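Local coordinates for protein catalase-3 (PDB 3EJ6) that breaks hydrogen peroxide down to oxygen and water with a heme cofactor and probably protects cells from peroxide, at residues 450-455 against 517-522; 303-308 against 521-526; 244-249 against 673-678. All blocks are in the same frame, centred on the assembly; numbering follows the deposited sequence.

Contact 1 (450-455 against 517-522); sequences QPRLFF and YHNNVT. With NAG (2-acetamido-2-deoxy-beta-D-glucopyranose), chain E.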
loop_
_atom_site.group_PDB
_atom_site.type_symbol
_atom_site.label_atom_id
_atom_site.label_comp_id
_atom_site.label_asym_id
_atom_site.label_seq_id
_atom_site.Cartn_x
_atom_site.Cartn_y
_atom_site.Cartn_z
ATOM N N GLN A 450 20.571 28.414 29.130
ATOM C CA GLN A 450 21.392 28.164 27.938
ATOM C C GLN A 450 21.043 29.034 26.720
ATOM O O GLN A 450 21.947 29.466 26.003
ATOM C CB GLN A 450 21.377 26.678 27.564
ATOM C CG GLN A 450 22.066 25.785 28.601
ATOM C CD GLN A 450 22.840 24.624 27.990
ATOM O OE1 GLN A 450 22.666 24.288 26.820
ATOM N NE2 GLN A 450 23.704 24.009 28.789
ATOM N N PRO A 451 19.741 29.276 26.461
ATOM C CA PRO A 451 19.356 30.287 25.469
ATOM C C PRO A 451 20.080 31.624 25.648
ATOM O O PRO A 451 20.537 32.214 24.667
ATOM C CB PRO A 451 17.858 30.468 25.720
ATOM C CG PRO A 451 17.410 29.177 26.258
ATOM C CD PRO A 451 18.562 28.591 27.023
ATOM N N ARG A 452 20.173 32.086 26.892
ATOM C CA ARG A 452 20.918 33.306 27.219
ATOM C C ARG A 452 22.419 33.115 26.990
ATOM O O ARG A 452 23.095 34.020 26.500
ATOM C CB ARG A 452 20.649 33.731 28.670
ATOM C CG ARG A 452 21.410 34.980 29.132
ATOM C CD ARG A 452 21.048 36.214 28.315
ATOM N NE ARG A 452 21.753 37.411 28.774
ATOM C CZ ARG A 452 21.438 38.126 29.853
ATOM N NH1 ARG A 452 20.417 37.779 30.630
ATOM N NH2 ARG A 452 22.158 39.200 30.162
ATOM N N LEU A 453 22.929 31.939 27.354
ATOM C CA LEU A 453 24.339 31.588 27.131
ATOM C C LEU A 453 24.706 31.638 25.648
ATOM O O LEU A 453 25.803 32.075 25.289
ATOM C CB LEU A 453 24.644 30.195 27.700
ATOM C CG LEU A 453 26.102 29.723 27.670
ATOM C CD1 LEU A 453 26.992 30.634 28.500
ATOM C CD2 LEU A 453 26.201 28.288 28.165
ATOM N N PHE A 454 23.788 31.189 24.796
ATOM C CA PHE A 454 23.979 31.244 23.346
ATOM C C PHE A 454 23.977 32.687 22.841
ATOM O O PHE A 454 24.833 33.071 22.044
ATOM C CB PHE A 454 22.895 30.436 22.625
ATOM C CG PHE A 454 22.892 30.624 21.131
ATOM C CD1 PHE A 454 23.875 30.038 20.342
ATOM C CD2 PHE A 454 21.914 31.394 20.514
ATOM C CE1 PHE A 454 23.878 30.213 18.963
ATOM C CE2 PHE A 454 21.912 31.573 19.136
ATOM C CZ PHE A 454 22.895 30.981 18.360
ATOM N N PHE A 455 23.009 33.473 23.308
ATOM C CA PHE A 455 22.889 34.884 22.923
ATOM C C PHE A 455 24.088 35.717 23.386
ATOM O O PHE A 455 24.526 36.626 22.680
ATOM C CB PHE A 455 21.594 35.485 23.477
ATOM C CG PHE A 455 21.307 36.877 22.978
ATOM C CD1 PHE A 455 20.700 37.074 21.744
ATOM C CD2 PHE A 455 21.645 37.988 23.742
ATOM C CE1 PHE A 455 20.434 38.357 21.279
ATOM C CE2 PHE A 455 21.382 39.272 23.284
ATOM C CZ PHE A 455 20.775 39.457 22.051
ATOM N N TYR A 517 18.987 35.412 34.402
ATOM C CA TYR A 517 19.959 36.273 33.731
ATOM C C TYR A 517 21.382 35.936 34.169
ATOM O O TYR A 517 21.627 35.619 35.334
ATOM C CB TYR A 517 19.688 37.753 34.024
ATOM C CG TYR A 517 18.352 38.296 33.543
ATOM C CD1 TYR A 517 17.867 39.505 34.033
ATOM C CD2 TYR A 517 17.572 37.608 32.610
ATOM C CE1 TYR A 517 16.649 40.019 33.610
ATOM C CE2 TYR A 517 16.352 38.114 32.183
ATOM C CZ TYR A 517 15.896 39.320 32.687
ATOM O OH TYR A 517 14.689 39.831 32.270
ATOM N N HIS A 518 22.311 36.017 33.221
ATOM C CA HIS A 518 23.734 35.802 33.494
ATOM C C HIS A 518 24.596 36.361 32.361
ATOM O O HIS A 518 24.080 36.743 31.308
ATOM C CB HIS A 518 24.035 34.315 33.709
ATOM C CG HIS A 518 23.804 33.466 32.498
ATOM N ND1 HIS A 518 24.793 33.200 31.577
ATOM C CD2 HIS A 518 22.698 32.818 32.060
ATOM C CE1 HIS A 518 24.307 32.428 30.621
ATOM N NE2 HIS A 518 23.038 32.181 30.891
ATOM N N ASN A 519 25.907 36.404 32.590
ATOM C CA ASN A 519 26.862 36.950 31.615
ATOM C C ASN A 519 27.932 35.951 31.150
ATOM O O ASN A 519 28.938 36.347 30.555
ATOM C CB ASN A 519 27.538 38.198 32.195
ATOM C CG ASN A 519 26.543 39.273 32.604
ATOM O OD1 ASN A 519 26.705 39.919 33.639
ATOM N ND2 ASN A 519 25.509 39.469 31.792
ATOM N N ASN A 520 27.715 34.664 31.417
ATOM C CA ASN A 520 28.630 33.610 30.964
ATOM C C ASN A 520 28.674 33.488 29.438
ATOM O O ASN A 520 27.682 33.746 28.755
ATOM C CB ASN A 520 28.253 32.255 31.581
ATOM C CG ASN A 520 28.800 32.074 32.989
ATOM O OD1 ASN A 520 29.073 33.047 33.697
ATOM N ND2 ASN A 520 28.977 30.815 33.393
ATOM N N VAL A 521 29.838 33.091 28.925
ATOM C CA VAL A 521 30.078 32.977 27.483
ATOM C C VAL A 521 30.809 31.669 27.161
ATOM O O VAL A 521 31.604 31.180 27.966
ATOM C CB VAL A 521 30.921 34.166 26.961
ATOM C CG1 VAL A 521 31.078 34.098 25.447
ATOM C CG2 VAL A 521 30.292 35.491 27.367
ATOM N N THR A 522 30.530 31.118 25.980
ATOM C CA THR A 522 31.141 29.865 25.524
ATOM C C THR A 522 31.688 29.994 24.099
ATOM O O THR A 522 31.270 30.868 23.338
ATOM C CB THR A 522 30.127 28.702 25.578
ATOM O OG1 THR A 522 30.759 27.487 25.157
ATOM C CG2 THR A 522 28.925 28.988 24.686
HETATM C C1 NAG E . 28.435 30.556 34.709
HETATM C C2 NAG E . 29.202 30.125 35.958
HETATM C C3 NAG E . 28.284 29.475 36.992
HETATM C C4 NAG E . 26.976 30.242 37.153
HETATM C C5 NAG E . 26.357 30.569 35.798
HETATM C C6 NAG E . 25.068 31.374 35.938
HETATM C C7 NAG E . 31.462 29.640 35.197
HETATM C C8 NAG E . 32.417 30.057 36.277
HETATM N N2 NAG E . 30.268 29.206 35.595
HETATM O O3 NAG E . 28.945 29.417 38.236
HETATM O O4 NAG E . 26.080 29.468 37.920
HETATM O O5 NAG E . 27.293 31.316 35.050
HETATM O O6 NAG E . 23.980 30.622 35.446
HETATM O O7 NAG E . 31.792 29.705 34.014
#
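Arg-452 and Leu-453, neighbours on a helix, take hold of the loop 517-522, Arg-452 over a face of the His-518 ring and Leu-453 at its edge. The nonpolar part is a CH-pi contact: Arg-452 CG sits 4.0 Å from the imidazole centroid, offset toward the rim. Leu-453 CB comes within 3.7 Å of His-518 CE1. Beyond it Leu-453 CD1 packs against the peptide of Asn-520, 3.2 Å from its O, and Leu-453 CG touches Thr-522 CG2. The flat guanidinium of Arg-452, swung back by a bend at chi2 (61°), lies beneath the His-518 carbonyl: His-518 O stands over its centre, 3.3 Å from Arg-452 CZ, a polar contact through the face. Tyr-517 comes to the guanidinium edge, its ring plane turned 66° from that of the arginine.

Both imidazole nitrogens are bonded. Asn-520 N donates to His-518 ND1 through a long, bent bond (3.3 Å, 138°) that lies nearly in the ring plane, and His-518 NE2 is bonded to Thr-449 O, next to the helical segment; together these should hold the ring's rotation. Arg-452 NE is bonded to Asn-456 OD1 and Asn-456 ND2 is hydrogen-bonded to His-518 O, so one asparagine side chain grips both the arginine and the carbonyl above it. Asn-520 is N-glycosylated: its ND2 is joined covalently to NAG C1, and the sugar also lies beside His-518 CB.

The contact lays the linker that follows helix 495-505 across helix 449-456, whose other side packs through Phe-454 and Phe-455 on helix 193-200.

Contact 2 (303-308 against 521-526); sequences LPEEFA and VTRGVS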
loop_
_atom_site.group_PDB
_atom_site.type_symbol
_atom_site.label_atom_id
_atom_site.label_comp_id
_atom_site.label_asym_id
_atom_site.label_seq_id
_atom_site.Cartn_x
_atom_site.Cartn_y
_atom_site.Cartn_z
ATOM N N LEU A 303 26.734 20.789 25.889
ATOM C CA LEU A 303 27.877 20.867 26.799
ATOM C C LEU A 303 28.955 21.790 26.222
ATOM O O LEU A 303 29.455 21.533 25.126
ATOM C CB LEU A 303 28.463 19.471 27.036
ATOM C CG LEU A 303 29.650 19.363 28.003
ATOM C CD1 LEU A 303 29.278 19.859 29.393
ATOM C CD2 LEU A 303 30.152 17.930 28.066
ATOM N N PRO A 304 29.311 22.869 26.950
ATOM C CA PRO A 304 30.390 23.760 26.508
ATOM C C PRO A 304 31.725 23.040 26.293
ATOM O O PRO A 304 32.036 22.084 27.007
ATOM C CB PRO A 304 30.511 24.769 27.657
ATOM C CG PRO A 304 29.209 24.731 28.346
ATOM C CD PRO A 304 28.707 23.333 28.213
ATOM N N GLU A 305 32.498 23.509 25.316
ATOM C CA GLU A 305 33.791 22.902 24.976
ATOM C C GLU A 305 34.856 23.088 26.063
ATOM O O GLU A 305 35.804 22.304 26.143
ATOM C CB GLU A 305 34.314 23.466 23.651
ATOM C CG GLU A 305 33.487 23.067 22.435
ATOM C CD GLU A 305 34.042 23.621 21.132
ATOM O OE1 GLU A 305 35.279 23.749 21.008
ATOM O OE2 GLU A 305 33.237 23.922 20.226
ATOM N N GLU A 306 34.704 24.125 26.886
ATOM C CA GLU A 306 35.645 24.386 27.989
ATOM C C GLU A 306 35.566 23.344 29.116
ATOM O O GLU A 306 36.524 23.176 29.871
ATOM C CB GLU A 306 35.510 25.815 28.557
ATOM C CG GLU A 306 34.105 26.420 28.579
ATOM C CD GLU A 306 33.790 27.222 27.326
ATOM O OE1 GLU A 306 34.447 28.260 27.098
ATOM O OE2 GLU A 306 32.883 26.817 26.571
ATOM N N PHE A 307 34.433 22.652 29.226
ATOM C CA PHE A 307 34.288 21.538 30.171
ATOM C C PHE A 307 34.812 20.237 29.566
ATOM O O PHE A 307 35.602 19.528 30.190
ATOM C CB PHE A 307 32.824 21.364 30.587
ATOM C CG PHE A 307 32.340 22.408 31.556
ATOM C CD1 PHE A 307 31.385 23.343 31.175
ATOM C CD2 PHE A 307 32.842 22.457 32.850
ATOM C CE1 PHE A 307 30.937 24.308 32.069
ATOM C CE2 PHE A 307 32.401 23.419 33.750
ATOM C CZ PHE A 307 31.446 24.346 33.358
ATOM N N ALA A 308 34.356 19.932 28.354
ATOM C CA ALA A 308 34.778 18.737 27.620
ATOM C C ALA A 308 35.193 19.116 26.195
ATOM O O ALA A 308 34.332 19.324 25.339
ATOM C CB ALA A 308 33.649 17.720 27.587
ATOM N N VAL A 521 29.838 33.091 28.925
ATOM C CA VAL A 521 30.078 32.977 27.483
ATOM C C VAL A 521 30.809 31.669 27.161
ATOM O O VAL A 521 31.604 31.180 27.966
ATOM C CB VAL A 521 30.921 34.166 26.961
ATOM C CG1 VAL A 521 31.078 34.098 25.447
ATOM C CG2 VAL A 521 30.292 35.491 27.367
ATOM N N THR A 522 30.530 31.118 25.980
ATOM C CA THR A 522 31.141 29.865 25.524
ATOM C C THR A 522 31.688 29.994 24.099
ATOM O O THR A 522 31.270 30.868 23.338
ATOM C CB THR A 522 30.127 28.702 25.578
ATOM O OG1 THR A 522 30.759 27.487 25.157
ATOM C CG2 THR A 522 28.925 28.988 24.686
ATOM N N ARG A 523 32.618 29.108 23.750
ATOM C CA ARG A 523 33.294 29.147 22.448
ATOM C C ARG A 523 32.479 28.499 21.328
ATOM O O ARG A 523 31.665 27.607 21.568
ATOM C CB ARG A 523 34.647 28.430 22.520
ATOM C CG ARG A 523 35.606 28.936 23.588
ATOM C CD ARG A 523 37.037 28.475 23.302
ATOM N NE ARG A 523 37.127 27.032 23.049
ATOM C CZ ARG A 523 37.552 26.113 23.919
ATOM N NH1 ARG A 523 37.954 26.448 25.145
ATOM N NH2 ARG A 523 37.581 24.834 23.555
ATOM N N GLY A 524 32.709 28.967 20.102
ATOM C CA GLY A 524 32.318 28.238 18.889
ATOM C C GLY A 524 30.864 28.267 18.445
ATOM O O GLY A 524 30.505 27.583 17.484
ATOM N N VAL A 525 30.028 29.049 19.121
ATOM C CA VAL A 525 28.606 29.139 18.763
ATOM C C VAL A 525 28.358 30.138 17.628
ATOM O O VAL A 525 27.339 30.060 16.940
ATOM C CB VAL A 525 27.730 29.535 19.972
ATOM C CG1 VAL A 525 27.978 28.591 21.141
ATOM C CG2 VAL A 525 27.990 30.977 20.373
ATOM N N SER A 526 29.290 31.069 17.444
ATOM C CA SER A 526 29.157 32.119 16.432
ATOM C C SER A 526 29.604 31.641 15.051
ATOM O O SER A 526 30.408 30.715 14.932
ATOM C CB SER A 526 29.972 33.349 16.835
ATOM O OG SER A 526 31.341 33.024 17.005
HETATM O O HOH W 1 31.340 25.605 23.360
#
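The guanidinium of Arg-523 meets Glu-305 CB and Glu-306 CA obliquely, and its plane stands 86° from the Glu-305 carboxylate, so the two flat groups cannot pair side by side. What results is a long salt bridge, 3.6 Å from Glu-305 OE1 to Arg-523 NH2, with Glu-305 CB 3.5 Å from Arg-523 NH2. The Glu-306 carboxylate is turned 43° from the guanidinium. Its OE1 lies well out of the guanidinium plane, 4.4 Å from Arg-523 NH1, so the attraction is one of charge without a directed N-H.

The short bond is made by the other oxygen of Glu-306. Thr-522 OG1 donates to Glu-306 OE2 over 2.6 Å, meeting it on the syn side but 23° out of the carboxylate plane. A bend of Glu-306 at chi2 folds its carboxylate back toward the threonine. Pro-304 CB packs 3.7 Å from Thr-522 OG1.

One water ties the backbones together: it accepts from Glu-305 N (3.1 Å) and donates to Thr-522 OG1 and to Arg-523 O, each at 2.7 Å. The threonine hydroxyl thus gives one bond and receives another.

This is polar, water-mediated packing away from the heme site. Segment 303-308 lies in the connection between strands 276-284 and 311-320 of the antiparallel beta-barrel of the catalase fold, and Glu-305 touches Gln-282 on the first. The linker 521-526 runs past it on its way to strand 539-543.

Contact 3 (244-249 against 673-678); sequences ALVWEE and VFKFLE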
loop_
_atom_site.group_PDB
_atom_site.type_symbol
_atom_site.label_atom_id
_atom_site.label_comp_id
_atom_site.label_asym_id
_atom_site.label_seq_id
_atom_site.Cartn_x
_atom_site.Cartn_y
_atom_site.Cartn_z
ATOM N N ALA A 244 26.997 31.977 6.706
ATOM C CA ALA A 244 25.547 32.172 6.675
ATOM C C ALA A 244 25.167 33.446 5.925
ATOM O O ALA A 244 25.901 34.436 5.951
ATOM C CB ALA A 244 24.996 32.212 8.089
ATOM N N LEU A 245 24.013 33.405 5.263
ATOM C CA LEU A 245 23.481 34.555 4.533
ATOM C C LEU A 245 22.690 35.464 5.467
ATOM O O LEU A 245 22.497 35.148 6.642
ATOM C CB LEU A 245 22.573 34.085 3.391
ATOM C CG LEU A 245 23.175 33.092 2.394
ATOM C CD1 LEU A 245 22.128 32.653 1.381
ATOM C CD2 LEU A 245 24.382 33.690 1.689
ATOM N N VAL A 246 22.249 36.600 4.932
ATOM C CA VAL A 246 21.313 37.482 5.636
ATOM C C VAL A 246 19.886 37.141 5.208
ATOM O O VAL A 246 19.679 36.509 4.172
ATOM C CB VAL A 246 21.613 38.978 5.379
ATOM C CG1 VAL A 246 23.009 39.332 5.876
ATOM C CG2 VAL A 246 21.461 39.323 3.904
ATOM N N TRP A 247 18.909 37.555 6.009
ATOM C CA TRP A 247 17.509 37.178 5.780
ATOM C C TRP A 247 16.943 37.754 4.483
ATOM O O TRP A 247 16.329 37.033 3.694
ATOM C CB TRP A 247 16.630 37.611 6.953
ATOM C CG TRP A 247 15.170 37.367 6.706
ATOM C CD1 TRP A 247 14.178 38.301 6.684
ATOM C CD2 TRP A 247 14.546 36.110 6.408
ATOM N NE1 TRP A 247 12.972 37.705 6.409
ATOM C CE2 TRP A 247 13.169 36.361 6.234
ATOM C CE3 TRP A 247 15.015 34.797 6.280
ATOM C CZ2 TRP A 247 12.254 35.347 5.939
ATOM C CZ3 TRP A 247 14.104 33.789 5.986
ATOM C CH2 TRP A 247 12.739 34.072 5.819
ATOM N N GLU A 248 17.140 39.054 4.282
ATOM C CA GLU A 248 16.681 39.735 3.063
ATOM C C GLU A 248 17.298 39.143 1.789
ATOM O O GLU A 248 16.682 39.175 0.722
ATOM C CB GLU A 248 16.942 41.250 3.130
ATOM C CG GLU A 248 18.387 41.667 3.424
ATOM C CD GLU A 248 18.644 41.929 4.900
ATOM O OE1 GLU A 248 18.132 41.161 5.744
ATOM O OE2 GLU A 248 19.366 42.900 5.216
ATOM N N GLU A 249 18.509 38.606 1.912
ATOM C CA GLU A 249 19.178 37.905 0.811
ATOM C C GLU A 249 18.541 36.540 0.555
ATOM O O GLU A 249 18.295 36.166 -0.592
ATOM C CB GLU A 249 20.669 37.730 1.123
ATOM C CG GLU A 249 21.459 36.945 0.076
ATOM C CD GLU A 249 22.921 36.771 0.447
ATOM O OE1 GLU A 249 23.351 37.312 1.488
ATOM O OE2 GLU A 249 23.641 36.085 -0.307
ATOM N N VAL A 673 36.767 36.984 4.694
ATOM C CA VAL A 673 35.904 37.673 5.654
ATOM C C VAL A 673 34.440 37.333 5.356
ATOM O O VAL A 673 33.617 37.244 6.268
ATOM C CB VAL A 673 36.097 39.208 5.604
ATOM C CG1 VAL A 673 35.209 39.896 6.633
ATOM C CG2 VAL A 673 37.554 39.573 5.839
ATOM N N PHE A 674 34.137 37.160 4.070
ATOM C CA PHE A 674 32.834 36.679 3.584
ATOM C C PHE A 674 31.728 37.725 3.723
ATOM O O PHE A 674 31.184 38.194 2.722
ATOM C CB PHE A 674 32.429 35.363 4.267
ATOM C CG PHE A 674 31.197 34.730 3.682
ATOM C CD1 PHE A 674 31.259 34.042 2.477
ATOM C CD2 PHE A 674 29.975 34.824 4.337
ATOM C CE1 PHE A 674 30.122 33.457 1.934
ATOM C CE2 PHE A 674 28.834 34.242 3.800
ATOM C CZ PHE A 674 28.908 33.558 2.597
ATOM N N LYS A 675 31.403 38.082 4.963
ATOM C CA LYS A 675 30.349 39.055 5.244
ATOM C C LYS A 675 30.915 40.228 6.043
ATOM O O LYS A 675 31.550 40.031 7.080
ATOM C CB LYS A 675 29.210 38.390 6.024
ATOM C CG LYS A 675 27.817 38.728 5.509
ATOM C CD LYS A 675 27.566 38.108 4.137
ATOM C CE LYS A 675 26.086 37.876 3.888
ATOM N NZ LYS A 675 25.807 37.592 2.454
ATOM N N PHE A 676 30.685 41.442 5.547
ATOM C CA PHE A 676 31.107 42.663 6.232
ATOM C C PHE A 676 29.959 43.215 7.079
ATOM O O PHE A 676 29.049 43.869 6.567
ATOM C CB PHE A 676 31.597 43.701 5.220
ATOM C CG PHE A 676 32.949 43.384 4.642
ATOM C CD1 PHE A 676 33.065 42.574 3.520
ATOM C CD2 PHE A 676 34.105 43.884 5.228
ATOM C CE1 PHE A 676 34.314 42.274 2.987
ATOM C CE2 PHE A 676 35.357 43.588 4.700
ATOM C CZ PHE A 676 35.460 42.781 3.578
ATOM N N LEU A 677 30.025 42.946 8.382
ATOM C CA LEU A 677 28.927 43.234 9.313
ATOM C C LEU A 677 28.771 44.714 9.688
ATOM O O LEU A 677 27.767 45.097 10.290
ATOM C CB LEU A 677 29.098 42.409 10.593
ATOM C CG LEU A 677 29.224 40.892 10.420
ATOM C CD1 LEU A 677 29.407 40.223 11.772
ATOM C CD2 LEU A 677 28.015 40.317 9.696
ATOM N N GLU A 678 29.761 45.535 9.341
ATOM C CA GLU A 678 29.712 46.981 9.616
ATOM C C GLU A 678 28.663 47.727 8.780
ATOM O O GLU A 678 28.301 48.859 9.108
ATOM C CB GLU A 678 31.090 47.638 9.427
ATOM C CG GLU A 678 31.833 47.253 8.150
ATOM C CD GLU A 678 32.864 46.161 8.383
ATOM O OE1 GLU A 678 32.566 44.986 8.086
ATOM O OE2 GLU A 678 33.964 46.477 8.884
#
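Lys-675 reaches across to Glu-249, the two side chains approaching from opposite directions. The glutamate is fully stretched: chi1 (177°) sets CG anti to the backbone N and the chain stays extended beyond it, carrying the carboxylate out from the first turn of helix 247-256. The lysine takes a less regular path. Its chi1 of -135° is well away from a staggered position, and a bend at chi2 precedes an extended end. Together they deliver NZ to the syn lone pair of Glu-249 OE1, where N and O are 2.7 Å apart in a hydrogen-bonded salt bridge.

The aliphatic part of the lysine passes Val-246, the N-cap residue of that helix, with Lys-675 CE 3.9 Å from Val-246 CG1. Leu-245 points its CB away from the tail, yet its CD2 comes within 4.2 Å of Lys-675 NZ. At Phe-674, a positive phi (72°) turns the chain out of helix 660-673. Its ring turns an edge to the backbone, CE2 lying 3.6 Å from Ala-244 O, which is in the ring plane.

Both charges are buried and have second partners: Glu-249 OE2 forms a salt bridge with Lys-631, and Lys-675 NZ makes a weak hydrogen bond to Trp-629 O. The carboxylate therefore lies between two lysines, which would probably keep it ionised and make it an electrostatic clasp between the catalase region and the C-terminal domain of this large-subunit enzyme.

In the fold
Contacts 1 and 2 are neighbours, sharing Val-521 and Thr-522 with centres 11 Å apart; Phe-454 of one also packs on Val-525 of the other. Together they pin successive parts of a single linker, first to helix 449-456 and then to the loop before strand 311-320. Both are only partly buried: nonpolar packing and a glycan mark contact 1, whereas contact 2 relies on carboxylates, an arginine and a hydroxyl. Contact 3 is buried, its centre about 23 Å from the centres of the other two, and has a short salt bridge where contact 2 has a long one beside a bridging water. Along the chain its segments enclose both others, joining the end of the C-terminal domain to the catalase region.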